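Local atomic coordinates of uncharacterized protein (Bacteroides eggerthii DSM 20697, PDB entry 4ECO), a protein that is of unknown function but, as a leucine-rich repeat protein with a curved solenoid, probably binds other proteins. Residues L183-I188 with C282-S287; T252-Y257 with T267-L272; E336-Q341 with S357-Y362; A406-Y411 with S437-N442. One frame throughout, in Å; residues are numbered along the deposited sequence.

Contact 1: residues L183-I188 with C282-S287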
loop_
_atom_site.group_PDB
_atom_site.type_symbol
_atom_site.label_atom_id
_atom_site.label_comp_id
_atom_site.label_asym_id
_atom_site.label_seq_id
_atom_site.Cartn_x
_atom_site.Cartn_y
_atom_site.Cartn_z
ATOM N N LEU A 183 -8.564 -4.718 5.732
ATOM C CA LEU A 183 -9.184 -5.699 6.607
ATOM C C LEU A 183 -10.302 -5.097 7.424
ATOM O O LEU A 183 -10.168 -3.994 7.974
ATOM C CB LEU A 183 -8.180 -6.334 7.571
ATOM C CG LEU A 183 -7.192 -7.330 7.054
ATOM C CD1 LEU A 183 -6.577 -8.039 8.206
ATOM C CD2 LEU A 183 -7.841 -8.361 6.156
ATOM N N LYS A 184 -11.389 -5.854 7.525
ATOM C CA LYS A 184 -12.534 -5.546 8.372
ATOM C C LYS A 184 -12.161 -6.069 9.768
ATOM O O LYS A 184 -11.545 -7.143 9.849
ATOM C CB LYS A 184 -13.808 -6.188 7.789
ATOM C CG LYS A 184 -14.068 -5.806 6.338
ATOM C CD LYS A 184 -15.266 -6.507 5.719
ATOM C CE LYS A 184 -15.515 -6.016 4.306
ATOM N NZ LYS A 184 -16.874 -6.374 3.805
ATOM N N ASP A 185 -12.470 -5.327 10.856
ATOM C CA ASP A 185 -12.086 -5.750 12.217
ATOM C C ASP A 185 -12.662 -7.143 12.591
ATOM O O ASP A 185 -12.213 -7.752 13.566
ATOM C CB ASP A 185 -12.474 -4.699 13.266
ATOM C CG ASP A 185 -11.528 -3.503 13.234
ATOM O OD1 ASP A 185 -11.653 -2.667 12.299
ATOM O OD2 ASP A 185 -10.612 -3.441 14.096
ATOM N N THR A 186 -13.576 -7.667 11.763
ATOM C CA THR A 186 -14.143 -9.005 11.863
ATOM C C THR A 186 -13.052 -10.029 11.512
ATOM O O THR A 186 -12.986 -11.102 12.124
ATOM C CB THR A 186 -15.347 -9.135 10.913
ATOM O OG1 THR A 186 -16.082 -7.904 10.838
ATOM C CG2 THR A 186 -16.241 -10.313 11.260
ATOM N N GLN A 187 -12.205 -9.694 10.506
ATOM C CA GLN A 187 -11.113 -10.550 10.050
ATOM C C GLN A 187 -9.928 -10.505 11.015
ATOM O O GLN A 187 -9.190 -11.492 11.076
ATOM C CB GLN A 187 -10.645 -10.161 8.643
ATOM C CG GLN A 187 -11.679 -10.358 7.550
ATOM C CD GLN A 187 -11.227 -9.675 6.279
ATOM O OE1 GLN A 187 -11.332 -8.444 6.117
ATOM N NE2 GLN A 187 -10.689 -10.457 5.355
ATOM N N ILE A 188 -9.714 -9.377 11.736
ATOM C CA ILE A 188 -8.594 -9.269 12.682
ATOM C C ILE A 188 -8.884 -10.161 13.880
ATOM O O ILE A 188 -9.840 -9.918 14.612
ATOM C CB ILE A 188 -8.259 -7.824 13.109
ATOM C CG1 ILE A 188 -7.985 -6.952 11.874
ATOM C CG2 ILE A 188 -7.048 -7.839 14.054
ATOM C CD1 ILE A 188 -7.941 -5.463 12.127
ATOM N N CYS A 282 -1.021 -7.711 12.065
ATOM C CA CYS A 282 -2.287 -8.096 12.723
ATOM C C CYS A 282 -2.099 -8.750 14.066
ATOM O O CYS A 282 -3.034 -9.432 14.503
ATOM C CB CYS A 282 -3.158 -8.995 11.846
ATOM S SG CYS A 282 -3.737 -8.243 10.313
ATOM N N ASN A 283 -0.985 -8.533 14.760
ATOM C CA ASN A 283 -0.849 -9.130 16.091
ATOM C C ASN A 283 -1.222 -8.074 17.147
ATOM O O ASN A 283 -0.367 -7.548 17.861
ATOM C CB ASN A 283 0.533 -9.689 16.275
ATOM C CG ASN A 283 0.856 -10.796 15.316
ATOM O OD1 ASN A 283 0.088 -11.756 15.155
ATOM N ND2 ASN A 283 2.012 -10.697 14.672
ATOM N N ARG A 284 -2.528 -7.749 17.202
ATOM C CA ARG A 284 -3.073 -6.713 18.061
ATOM C C ARG A 284 -3.283 -7.159 19.485
ATOM O O ARG A 284 -3.640 -6.320 20.315
ATOM C CB ARG A 284 -4.360 -6.161 17.497
ATOM C CG ARG A 284 -4.055 -4.910 16.698
ATOM C CD ARG A 284 -5.251 -4.376 15.965
ATOM N NE ARG A 284 -4.857 -3.187 15.220
ATOM C CZ ARG A 284 -5.636 -2.530 14.380
ATOM N NH1 ARG A 284 -6.887 -2.932 14.172
ATOM N NH2 ARG A 284 -5.171 -1.467 13.728
ATOM N N GLY A 285 -2.944 -8.415 19.802
ATOM C CA GLY A 285 -2.937 -8.894 21.177
ATOM C C GLY A 285 -1.693 -8.394 21.892
ATOM O O GLY A 285 -1.651 -8.354 23.129
ATOM N N ILE A 286 -0.660 -8.018 21.101
ATOM C CA ILE A 286 0.637 -7.517 21.558
ATOM C C ILE A 286 0.542 -6.021 21.802
ATOM O O ILE A 286 0.233 -5.267 20.872
ATOM C CB ILE A 286 1.811 -7.835 20.564
ATOM C CG1 ILE A 286 1.722 -9.268 19.956
ATOM C CG2 ILE A 286 3.189 -7.544 21.219
ATOM C CD1 ILE A 286 2.807 -9.636 18.918
ATOM N N SER A 287 0.874 -5.583 23.037
ATOM C CA SER A 287 0.875 -4.161 23.400
ATOM C C SER A 287 1.876 -3.381 22.546
ATOM O O SER A 287 2.870 -3.956 22.077
ATOM C CB SER A 287 1.199 -3.977 24.878
ATOM O OG SER A 287 2.581 -4.147 25.148
#
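Ile188 carries the largest share of this loop-to-loop contact, crossing the end of the Arg284 side chain obliquely with one branch, CD1, and reaching toward Cys282 with the other. Its CG1 stands beside the backbone N (chi1 -56°), which sends CD1 to within 3.4 Å of NH1 of Arg284, while CG2 approaches the carbonyl oxygen of Cys282 at 4.3 Å. Arg284 extends its chain fully from CG to NE, bringing NH1 up to Asp185 and Ile188. OD2 of Asp185 faces NH1 of Arg284 near the guanidinium plane, the carboxylate turned 20° from it, but at 3.8 Å this is a long salt bridge. The firmer hold on the guanidinium is the hydrogen bond from NH2 to Tyr339 O. Cys282 turns inward: SG of Cys282 meets CD1 of Leu183 at 3.5 Å, and both side chains also rest on Tyr257 of strand 253-257. Segment 183-188 folds into a compact turn, in which Gln187 OE1 accepts the backbone N of Lys184 at 2.9 Å. On the other segment, Asn283 occupies the asparagine position of a leucine-rich repeat and bonds backward to the backbones of Val256 and Cys259. The 183-188 loop, between helix 160-168 and strand 194-198, therefore meets the end of a repeat strand and the turn that follows. With no hydrogen bond across, the contact rests on van der Waals packing, apolar at Leu183-Cys282 and of a methyl against the guanidinium at Ile188-Arg284; the long Asp185-Arg284 pair probably adds a modest electrostatic pull at the more exposed Asp185 side.

Contact 2: residues T252-Y257 with T267-L272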
loop_
_atom_site.group_PDB
_atom_site.type_symbol
_atom_site.label_atom_id
_atom_site.label_comp_id
_atom_site.label_asym_id
_atom_site.label_seq_id
_atom_site.Cartn_x
_atom_site.Cartn_y
_atom_site.Cartn_z
ATOM N N THR A 252 15.157 -17.074 5.135
ATOM C CA THR A 252 15.129 -15.647 4.777
ATOM C C THR A 252 13.741 -15.021 4.879
ATOM O O THR A 252 13.634 -13.808 5.040
ATOM C CB THR A 252 15.641 -15.440 3.324
ATOM O OG1 THR A 252 14.775 -16.067 2.364
ATOM C CG2 THR A 252 17.065 -15.913 3.133
ATOM N N ASP A 253 12.680 -15.824 4.732
ATOM C CA ASP A 253 11.313 -15.293 4.769
ATOM C C ASP A 253 10.502 -15.945 5.866
ATOM O O ASP A 253 10.240 -17.140 5.801
ATOM C CB ASP A 253 10.619 -15.483 3.416
ATOM C CG ASP A 253 11.235 -14.704 2.276
ATOM O OD1 ASP A 253 12.389 -15.006 1.905
ATOM O OD2 ASP A 253 10.544 -13.838 1.717
ATOM N N VAL A 254 10.131 -15.161 6.895
ATOM C CA VAL A 254 9.344 -15.638 8.038
ATOM C C VAL A 254 8.111 -14.753 8.214
ATOM O O VAL A 254 8.208 -13.526 8.146
ATOM C CB VAL A 254 10.174 -15.729 9.341
ATOM C CG1 VAL A 254 9.300 -16.115 10.515
ATOM C CG2 VAL A 254 11.326 -16.723 9.198
ATOM N N GLU A 255 6.945 -15.390 8.432
ATOM C CA GLU A 255 5.678 -14.697 8.672
ATOM C C GLU A 255 4.954 -15.303 9.885
ATOM O O GLU A 255 4.799 -16.528 9.976
ATOM C CB GLU A 255 4.792 -14.741 7.435
ATOM C CG GLU A 255 3.385 -14.236 7.709
ATOM C CD GLU A 255 2.476 -14.069 6.511
ATOM O OE1 GLU A 255 2.712 -13.141 5.708
ATOM O OE2 GLU A 255 1.500 -14.839 6.398
ATOM N N VAL A 256 4.562 -14.429 10.831
ATOM C CA VAL A 256 3.753 -14.720 12.029
ATOM C C VAL A 256 2.626 -13.689 11.985
ATOM O O VAL A 256 2.755 -12.590 12.519
ATOM C CB VAL A 256 4.551 -14.717 13.352
ATOM C CG1 VAL A 256 3.745 -15.396 14.451
ATOM C CG2 VAL A 256 5.909 -15.395 13.192
ATOM N N TYR A 257 1.573 -14.002 11.237
ATOM C CA TYR A 257 0.513 -13.054 10.909
ATOM C C TYR A 257 -0.802 -13.380 11.568
ATOM O O TYR A 257 -1.250 -14.522 11.535
ATOM C CB TYR A 257 0.329 -13.061 9.373
ATOM C CG TYR A 257 -0.847 -12.282 8.832
ATOM C CD1 TYR A 257 -0.718 -10.942 8.485
ATOM C CD2 TYR A 257 -2.054 -12.916 8.540
ATOM C CE1 TYR A 257 -1.779 -10.236 7.921
ATOM C CE2 TYR A 257 -3.132 -12.213 8.005
ATOM C CZ TYR A 257 -2.985 -10.876 7.678
ATOM O OH TYR A 257 -4.033 -10.179 7.117
ATOM N N THR A 267 10.221 -15.793 20.342
ATOM C CA THR A 267 11.629 -15.484 20.608
ATOM C C THR A 267 12.624 -16.099 19.607
ATOM O O THR A 267 13.803 -15.703 19.604
ATOM C CB THR A 267 11.985 -15.956 22.016
ATOM O OG1 THR A 267 11.765 -17.364 22.091
ATOM C CG2 THR A 267 11.166 -15.234 23.090
ATOM N N PHE A 268 12.169 -17.036 18.765
ATOM C CA PHE A 268 13.059 -17.712 17.821
ATOM C C PHE A 268 13.500 -16.759 16.707
ATOM O O PHE A 268 14.543 -16.997 16.086
ATOM C CB PHE A 268 12.391 -18.972 17.236
ATOM C CG PHE A 268 11.438 -18.758 16.090
ATOM C CD1 PHE A 268 10.090 -18.524 16.324
ATOM C CD2 PHE A 268 11.884 -18.814 14.772
ATOM C CE1 PHE A 268 9.206 -18.332 15.260
ATOM C CE2 PHE A 268 11.008 -18.602 13.706
ATOM C CZ PHE A 268 9.673 -18.370 13.956
ATOM N N LEU A 269 12.684 -15.708 16.436
ATOM C CA LEU A 269 12.933 -14.745 15.363
ATOM C C LEU A 269 14.270 -14.055 15.559
ATOM O O LEU A 269 15.071 -14.095 14.629
ATOM C CB LEU A 269 11.806 -13.715 15.262
ATOM C CG LEU A 269 10.406 -14.257 14.945
ATOM C CD1 LEU A 269 9.346 -13.232 15.265
ATOM C CD2 LEU A 269 10.287 -14.703 13.523
ATOM N N LYS A 270 14.561 -13.505 16.772
ATOM C CA LYS A 270 15.838 -12.813 17.033
ATOM C C LYS A 270 17.044 -13.790 17.036
ATOM O O LYS A 270 18.188 -13.354 16.835
ATOM C CB LYS A 270 15.803 -12.006 18.339
ATOM C CG LYS A 270 15.519 -12.798 19.592
ATOM C CD LYS A 270 15.350 -11.854 20.757
ATOM C CE LYS A 270 15.161 -12.572 22.060
ATOM N NZ LYS A 270 14.889 -11.607 23.151
ATOM N N ALA A 271 16.774 -15.091 17.202
ATOM C CA ALA A 271 17.782 -16.147 17.207
ATOM C C ALA A 271 18.195 -16.569 15.772
ATOM O O ALA A 271 19.159 -17.318 15.634
ATOM C CB ALA A 271 17.263 -17.361 17.978
ATOM N N LEU A 272 17.498 -16.099 14.721
ATOM C CA LEU A 272 17.802 -16.481 13.334
ATOM C C LEU A 272 19.018 -15.717 12.779
ATOM O O LEU A 272 19.211 -14.537 13.088
ATOM C CB LEU A 272 16.581 -16.276 12.407
ATOM C CG LEU A 272 15.334 -17.160 12.674
ATOM C CD1 LEU A 272 14.172 -16.705 11.843
ATOM C CD2 LEU A 272 15.603 -18.657 12.424
#
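Val254 presents both of its methyl groups to the turn at 267-272 and is the residue most covered there. Its CG1, anti to the backbone N (chi1 175°), reaches CD2 of Leu269 at 3.5 Å and CZ of Phe268 at 4.1 Å, the ring being met by its far end. Its CG2 goes to Leu272 instead, tip to tip with CD1 of that leucine at 3.9 Å. Two residues further along the strand, CG2 of Val256 comes more loosely to CD2 of Leu269, 4.4 Å away. The Phe268 ring swings inward because its CG sits between the backbone N and the carbonyl carbon (chi1 82°), and CG of Leu269 lies over one of its faces, toward the rim. All five residues are buried, and the contact between the segments is wholly apolar.

None of the hydrogen bonds crosses between the segments. Within them, a type I turn from Leu269 to Leu272 is closed by Leu272 N to Leu269 O at 3.1 Å, and both leucines of this turn point to the strand. On the strand, Thr252 OG1 donates to OD1 of Asp253 at 2.7 Å, and OD2 of that aspartate forms a salt bridge with Arg142 of helix 135-142.

This is the hydrophobic interior of a leucine-rich repeat, between its strand and its returning segment. Strand 253-257 runs parallel to strands 210-214 and 277-279; Phe268 reaches Met213 of the former, and Leu269 reaches Ile278 of the latter.

Contact 3: residues E336-Q341 with S357-Y362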
loop_
_atom_site.group_PDB
_atom_site.type_symbol
_atom_site.label_atom_id
_atom_site.label_comp_id
_atom_site.label_asym_id
_atom_site.label_seq_id
_atom_site.Cartn_x
_atom_site.Cartn_y
_atom_site.Cartn_z
ATOM N N GLU A 336 6.308 -0.860 6.366
ATOM C CA GLU A 336 4.901 -0.466 6.345
ATOM C C GLU A 336 4.380 -0.608 7.782
ATOM O O GLU A 336 4.649 -1.623 8.445
ATOM C CB GLU A 336 4.043 -1.216 5.276
ATOM C CG GLU A 336 3.549 -2.636 5.573
ATOM C CD GLU A 336 2.370 -2.794 6.521
ATOM O OE1 GLU A 336 1.651 -1.799 6.761
ATOM O OE2 GLU A 336 2.160 -3.921 7.020
ATOM N N CYS A 337 3.698 0.455 8.279
ATOM C CA CYS A 337 3.111 0.527 9.624
ATOM C C CYS A 337 1.652 0.989 9.540
ATOM O O CYS A 337 1.178 1.679 10.449
ATOM C CB CYS A 337 3.918 1.439 10.543
ATOM S SG CYS A 337 5.693 1.138 10.528
ATOM N N LEU A 338 0.944 0.613 8.465
ATOM C CA LEU A 338 -0.467 0.939 8.296
ATOM C C LEU A 338 -1.282 0.546 9.514
ATOM O O LEU A 338 -1.071 -0.531 10.067
ATOM C CB LEU A 338 -1.034 0.214 7.077
ATOM C CG LEU A 338 -0.706 0.779 5.710
ATOM C CD1 LEU A 338 -0.855 -0.297 4.656
ATOM C CD2 LEU A 338 -1.635 1.908 5.360
ATOM N N TYR A 339 -2.179 1.420 9.954
ATOM C CA TYR A 339 -3.112 1.195 11.049
ATOM C C TYR A 339 -2.413 0.723 12.317
ATOM O O TYR A 339 -2.597 -0.409 12.781
ATOM C CB TYR A 339 -4.214 0.193 10.646
ATOM C CG TYR A 339 -4.920 0.551 9.363
ATOM C CD1 TYR A 339 -5.974 1.456 9.354
ATOM C CD2 TYR A 339 -4.541 -0.018 8.156
ATOM C CE1 TYR A 339 -6.644 1.776 8.171
ATOM C CE2 TYR A 339 -5.201 0.296 6.967
ATOM C CZ TYR A 339 -6.258 1.189 6.981
ATOM O OH TYR A 339 -6.916 1.487 5.809
ATOM N N ASN A 340 -1.610 1.615 12.876
ATOM C CA ASN A 340 -0.949 1.435 14.160
ATOM C C ASN A 340 -1.434 2.591 15.037
ATOM O O ASN A 340 -2.457 3.194 14.711
ATOM C CB ASN A 340 0.587 1.363 14.007
ATOM C CG ASN A 340 1.142 -0.032 13.820
ATOM O OD1 ASN A 340 1.469 -0.722 14.793
ATOM N ND2 ASN A 340 1.335 -0.447 12.569
ATOM N N GLN A 341 -0.719 2.924 16.109
ATOM C CA GLN A 341 -1.093 4.030 16.979
ATOM C C GLN A 341 0.072 4.992 17.116
ATOM O O GLN A 341 0.239 5.609 18.179
ATOM C CB GLN A 341 -1.486 3.484 18.350
ATOM C CG GLN A 341 -2.840 2.822 18.457
ATOM C CD GLN A 341 -3.061 2.536 19.925
ATOM O OE1 GLN A 341 -2.623 1.503 20.443
ATOM N NE2 GLN A 341 -3.626 3.509 20.660
ATOM N N SER A 357 10.246 1.247 -0.383
ATOM C CA SER A 357 8.852 1.343 0.035
ATOM C C SER A 357 8.783 1.952 1.399
ATOM O O SER A 357 9.570 1.593 2.252
ATOM C CB SER A 357 8.182 -0.037 0.041
ATOM O OG SER A 357 7.806 -0.502 -1.247
ATOM N N LEU A 358 7.835 2.846 1.615
ATOM C CA LEU A 358 7.538 3.436 2.917
ATOM C C LEU A 358 6.062 3.800 2.939
ATOM O O LEU A 358 5.555 4.472 2.050
ATOM C CB LEU A 358 8.439 4.627 3.268
ATOM C CG LEU A 358 8.249 5.280 4.643
ATOM C CD1 LEU A 358 8.621 4.323 5.785
ATOM C CD2 LEU A 358 9.040 6.564 4.729
ATOM N N ASN A 359 5.361 3.255 3.906
ATOM C CA ASN A 359 3.940 3.499 4.083
ATOM C C ASN A 359 3.642 3.581 5.583
ATOM O O ASN A 359 3.683 2.565 6.271
ATOM C CB ASN A 359 3.112 2.417 3.382
ATOM C CG ASN A 359 1.680 2.829 3.119
ATOM O OD1 ASN A 359 0.966 3.329 4.017
ATOM N ND2 ASN A 359 1.235 2.638 1.865
ATOM N N LEU A 360 3.409 4.818 6.086
ATOM C CA LEU A 360 3.133 5.130 7.498
ATOM C C LEU A 360 1.685 5.622 7.671
ATOM O O LEU A 360 1.346 6.219 8.700
ATOM C CB LEU A 360 4.130 6.198 7.985
ATOM C CG LEU A 360 5.632 5.844 7.905
ATOM C CD1 LEU A 360 6.498 7.034 8.240
ATOM C CD2 LEU A 360 5.985 4.680 8.814
ATOM N N ALA A 361 0.818 5.337 6.671
ATOM C CA ALA A 361 -0.541 5.831 6.683
ATOM C C ALA A 361 -1.351 5.260 7.841
ATOM O O ALA A 361 -1.052 4.179 8.350
ATOM C CB ALA A 361 -1.227 5.540 5.365
ATOM N N TYR A 362 -2.352 6.045 8.277
ATOM C CA TYR A 362 -3.327 5.721 9.293
ATOM C C TYR A 362 -2.667 5.540 10.663
ATOM O O TYR A 362 -2.687 4.461 11.278
ATOM C CB TYR A 362 -4.151 4.499 8.894
ATOM C CG TYR A 362 -5.027 4.748 7.688
ATOM C CD1 TYR A 362 -6.294 5.301 7.829
ATOM C CD2 TYR A 362 -4.594 4.426 6.403
ATOM C CE1 TYR A 362 -7.111 5.535 6.720
ATOM C CE2 TYR A 362 -5.391 4.686 5.280
ATOM C CZ TYR A 362 -6.661 5.216 5.448
ATOM O OH TYR A 362 -7.493 5.423 4.369
#
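Cys337 N donates to Asn359 O across the two segments at 2.9 Å, a nearly straight bond (166°) just beyond the parallel bridge of Glu336 with Asn359. Further on the chains stay in step, but the bonds weaken: Tyr339 N to Ala361 O and Asn340 N to Tyr362 O are both 3.4 Å long. The Glu336 side chain folds back on itself, so that OE1 accepts Leu338 N at 3.0 Å while OE2 takes the backbone N of Gly313. Asn340, the asparagine of its leucine-rich repeat, is satisfied at both ends. Its ND2 donates to Cys337 O at 3.0 Å, from above the carbonyl plane, and to Ile312 O, and its OD1 accepts Leu317 N. Cys337 O is also met by Asn363 ND2. Asn359 OD1 receives a weak bond from Ala361 N.

Beside this polar network the Tyr339 and Tyr362 rings form an offset stack, centroids 4.4 Å apart and planes at 18°, with Tyr362 CB also over the Tyr339 face. Leu338 CD2 fills in at the edge of the Tyr362 ring and against CB of Ala361. The row of rings continues to both neighbouring repeats: Tyr339 stacks with Tyr314, beyond strand 309-311, and Tyr362 with His386, beyond strand 381-383.

Contact 4: residues A406-Y411 with S437-N442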
loop_
_atom_site.group_PDB
_atom_site.type_symbol
_atom_site.label_atom_id
_atom_site.label_comp_id
_atom_site.label_asym_id
_atom_site.label_seq_id
_atom_site.Cartn_x
_atom_site.Cartn_y
_atom_site.Cartn_z
ATOM N N ALA A 406 4.457 9.228 -7.146
ATOM C CA ALA A 406 3.554 10.047 -6.332
ATOM C C ALA A 406 3.834 9.908 -4.836
ATOM O O ALA A 406 4.199 8.824 -4.369
ATOM C CB ALA A 406 2.100 9.662 -6.607
ATOM N N ILE A 407 3.584 10.976 -4.075
ATOM C CA ILE A 407 3.747 10.968 -2.623
ATOM C C ILE A 407 2.417 11.413 -1.998
ATOM O O ILE A 407 1.778 12.355 -2.477
ATOM C CB ILE A 407 4.964 11.808 -2.182
ATOM C CG1 ILE A 407 5.331 11.545 -0.724
ATOM C CG2 ILE A 407 4.839 13.313 -2.520
ATOM C CD1 ILE A 407 6.762 11.734 -0.469
ATOM N N ASP A 408 1.948 10.665 -0.997
ATOM C CA ASP A 408 0.656 10.955 -0.389
ATOM C C ASP A 408 0.839 11.578 0.969
ATOM O O ASP A 408 1.359 10.931 1.894
ATOM C CB ASP A 408 -0.190 9.679 -0.294
ATOM C CG ASP A 408 -1.691 9.891 -0.125
ATOM O OD1 ASP A 408 -2.099 10.984 0.337
ATOM O OD2 ASP A 408 -2.455 8.951 -0.414
ATOM N N PHE A 409 0.432 12.860 1.081
ATOM C CA PHE A 409 0.430 13.612 2.345
ATOM C C PHE A 409 -1.012 13.991 2.742
ATOM O O PHE A 409 -1.203 14.806 3.654
ATOM C CB PHE A 409 1.304 14.867 2.269
ATOM C CG PHE A 409 2.779 14.636 2.131
ATOM C CD1 PHE A 409 3.545 14.258 3.225
ATOM C CD2 PHE A 409 3.426 14.888 0.927
ATOM C CE1 PHE A 409 4.922 14.065 3.102
ATOM C CE2 PHE A 409 4.803 14.695 0.803
ATOM C CZ PHE A 409 5.543 14.275 1.889
ATOM N N SER A 410 -2.030 13.380 2.074
ATOM C CA SER A 410 -3.446 13.684 2.332
ATOM C C SER A 410 -3.874 13.307 3.776
ATOM O O SER A 410 -3.281 12.426 4.408
ATOM C CB SER A 410 -4.370 13.023 1.308
ATOM O OG SER A 410 -4.553 11.629 1.469
ATOM N N TYR A 411 -4.886 14.025 4.293
ATOM C CA TYR A 411 -5.448 13.834 5.613
ATOM C C TYR A 411 -4.398 14.008 6.671
ATOM O O TYR A 411 -4.052 13.074 7.386
ATOM C CB TYR A 411 -6.104 12.481 5.736
ATOM C CG TYR A 411 -7.475 12.414 5.127
ATOM C CD1 TYR A 411 -8.599 12.803 5.854
ATOM C CD2 TYR A 411 -7.667 11.889 3.846
ATOM C CE1 TYR A 411 -9.880 12.698 5.311
ATOM C CE2 TYR A 411 -8.946 11.743 3.308
ATOM C CZ TYR A 411 -10.048 12.156 4.043
ATOM O OH TYR A 411 -11.315 12.009 3.548
ATOM N N SER A 437 3.885 13.428 -8.776
ATOM C CA SER A 437 2.578 13.788 -8.223
ATOM C C SER A 437 2.605 13.971 -6.700
ATOM O O SER A 437 3.169 13.149 -5.984
ATOM C CB SER A 437 1.537 12.727 -8.586
ATOM O OG SER A 437 0.215 13.092 -8.221
ATOM N N ILE A 438 1.962 15.035 -6.204
ATOM C CA ILE A 438 1.906 15.270 -4.764
ATOM C C ILE A 438 0.426 15.378 -4.369
ATOM O O ILE A 438 -0.359 16.090 -4.995
ATOM C CB ILE A 438 2.786 16.476 -4.254
ATOM C CG1 ILE A 438 2.818 16.534 -2.717
ATOM C CG2 ILE A 438 2.419 17.809 -4.879
ATOM C CD1 ILE A 438 3.966 17.235 -2.136
ATOM N N ASN A 439 0.048 14.597 -3.368
ATOM C CA ASN A 439 -1.317 14.594 -2.869
ATOM C C ASN A 439 -1.317 15.298 -1.539
ATOM O O ASN A 439 -0.877 14.732 -0.538
ATOM C CB ASN A 439 -1.879 13.170 -2.771
ATOM C CG ASN A 439 -3.351 13.120 -2.413
ATOM O OD1 ASN A 439 -3.964 14.086 -1.938
ATOM N ND2 ASN A 439 -3.953 11.969 -2.628
ATOM N N LEU A 440 -1.763 16.547 -1.544
ATOM C CA LEU A 440 -1.861 17.378 -0.347
ATOM C C LEU A 440 -3.341 17.661 -0.001
ATOM O O LEU A 440 -3.625 18.617 0.731
ATOM C CB LEU A 440 -1.081 18.683 -0.541
ATOM C CG LEU A 440 0.430 18.570 -0.464
ATOM C CD1 LEU A 440 1.076 19.788 -1.061
ATOM C CD2 LEU A 440 0.878 18.361 0.960
ATOM N N SER A 441 -4.280 16.823 -0.518
ATOM C CA SER A 441 -5.720 16.989 -0.256
ATOM C C SER A 441 -6.038 16.743 1.236
ATOM O O SER A 441 -5.253 16.108 1.933
ATOM C CB SER A 441 -6.570 16.079 -1.156
ATOM O OG SER A 441 -6.260 14.703 -1.016
ATOM N N ASN A 442 -7.161 17.275 1.725
ATOM C CA ASN A 442 -7.621 17.185 3.124
ATOM C C ASN A 442 -6.515 17.572 4.126
ATOM O O ASN A 442 -6.050 16.751 4.917
ATOM C CB ASN A 442 -8.191 15.807 3.460
ATOM C CG ASN A 442 -9.619 15.673 3.048
ATOM O OD1 ASN A 442 -10.506 16.292 3.651
ATOM N ND2 ASN A 442 -9.862 14.889 1.987
#
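OD1 of Asp408 is gripped twice by Ser410, through its backbone N at 3.0 Å and through OG, which meets OD1 on its syn lone pair. The adjoining leucine-rich repeat does much the same with Asn439, whose OD1 takes the N of Ser441; OG of Ser441 makes a very short, less certain, approach to it. Each is an Asx turn, closing the end of a repeat strand. The carboxylate and the amide lie side by side with their planes 10° apart, and ND2 of Asn439 bonds to OD2 of Asp157.

Strands 406-408 and 437-439 run parallel. Ile407 N donates to Ser437 O (2.9 Å), and Ile407 O accepts Asn439 N (3.0 Å). Phe409 N then goes to Asn439 O at 2.8 Å, and the pairing continues past the strands through Tyr411 N to Ser441 O.

Ile407, Ile438 and Phe409 pack in the repeat interior, away from the face that bears Asp408 and Asn439. CG2 of Ile407 lies 3.8 Å from CG1 of Ile438, whose CD1 approaches the Phe409 ring obliquely. Phe409 CB also touches CD2 of Leu440, and its ring meets that of Phe384 in the preceding repeat.

Where the turns leave the strands, Asn442 lies flat along Tyr411, amide and ring planes 15° apart, in a CH-pi contact whose CB sits 3.7 Å from the Tyr411 ring centroid, only 7° off the ring normal.

The four contacts lie along one leucine-rich repeat solenoid. Along the chain, contact 2 is nested within the loop that contact 1 closes, and contacts 3 and 4 follow in series. Contact 1 links the other two near it: Asn283 bonds to Val256 O of contact 2, and Arg284 to Tyr339 O of contact 3, their centres about 19 and 15 Å from its own. Contacts 3 and 4 have centres about 15 Å apart without touching, yet the ring of His386 stacks with both Tyr362 and Tyr411. Contacts 2 and 4 lie about 34 Å apart between centres. Contact 2 thus packs the interior of a repeat, contacts 3 and 4 join neighbouring repeats, and contact 1 fastens the 183-188 loop to them.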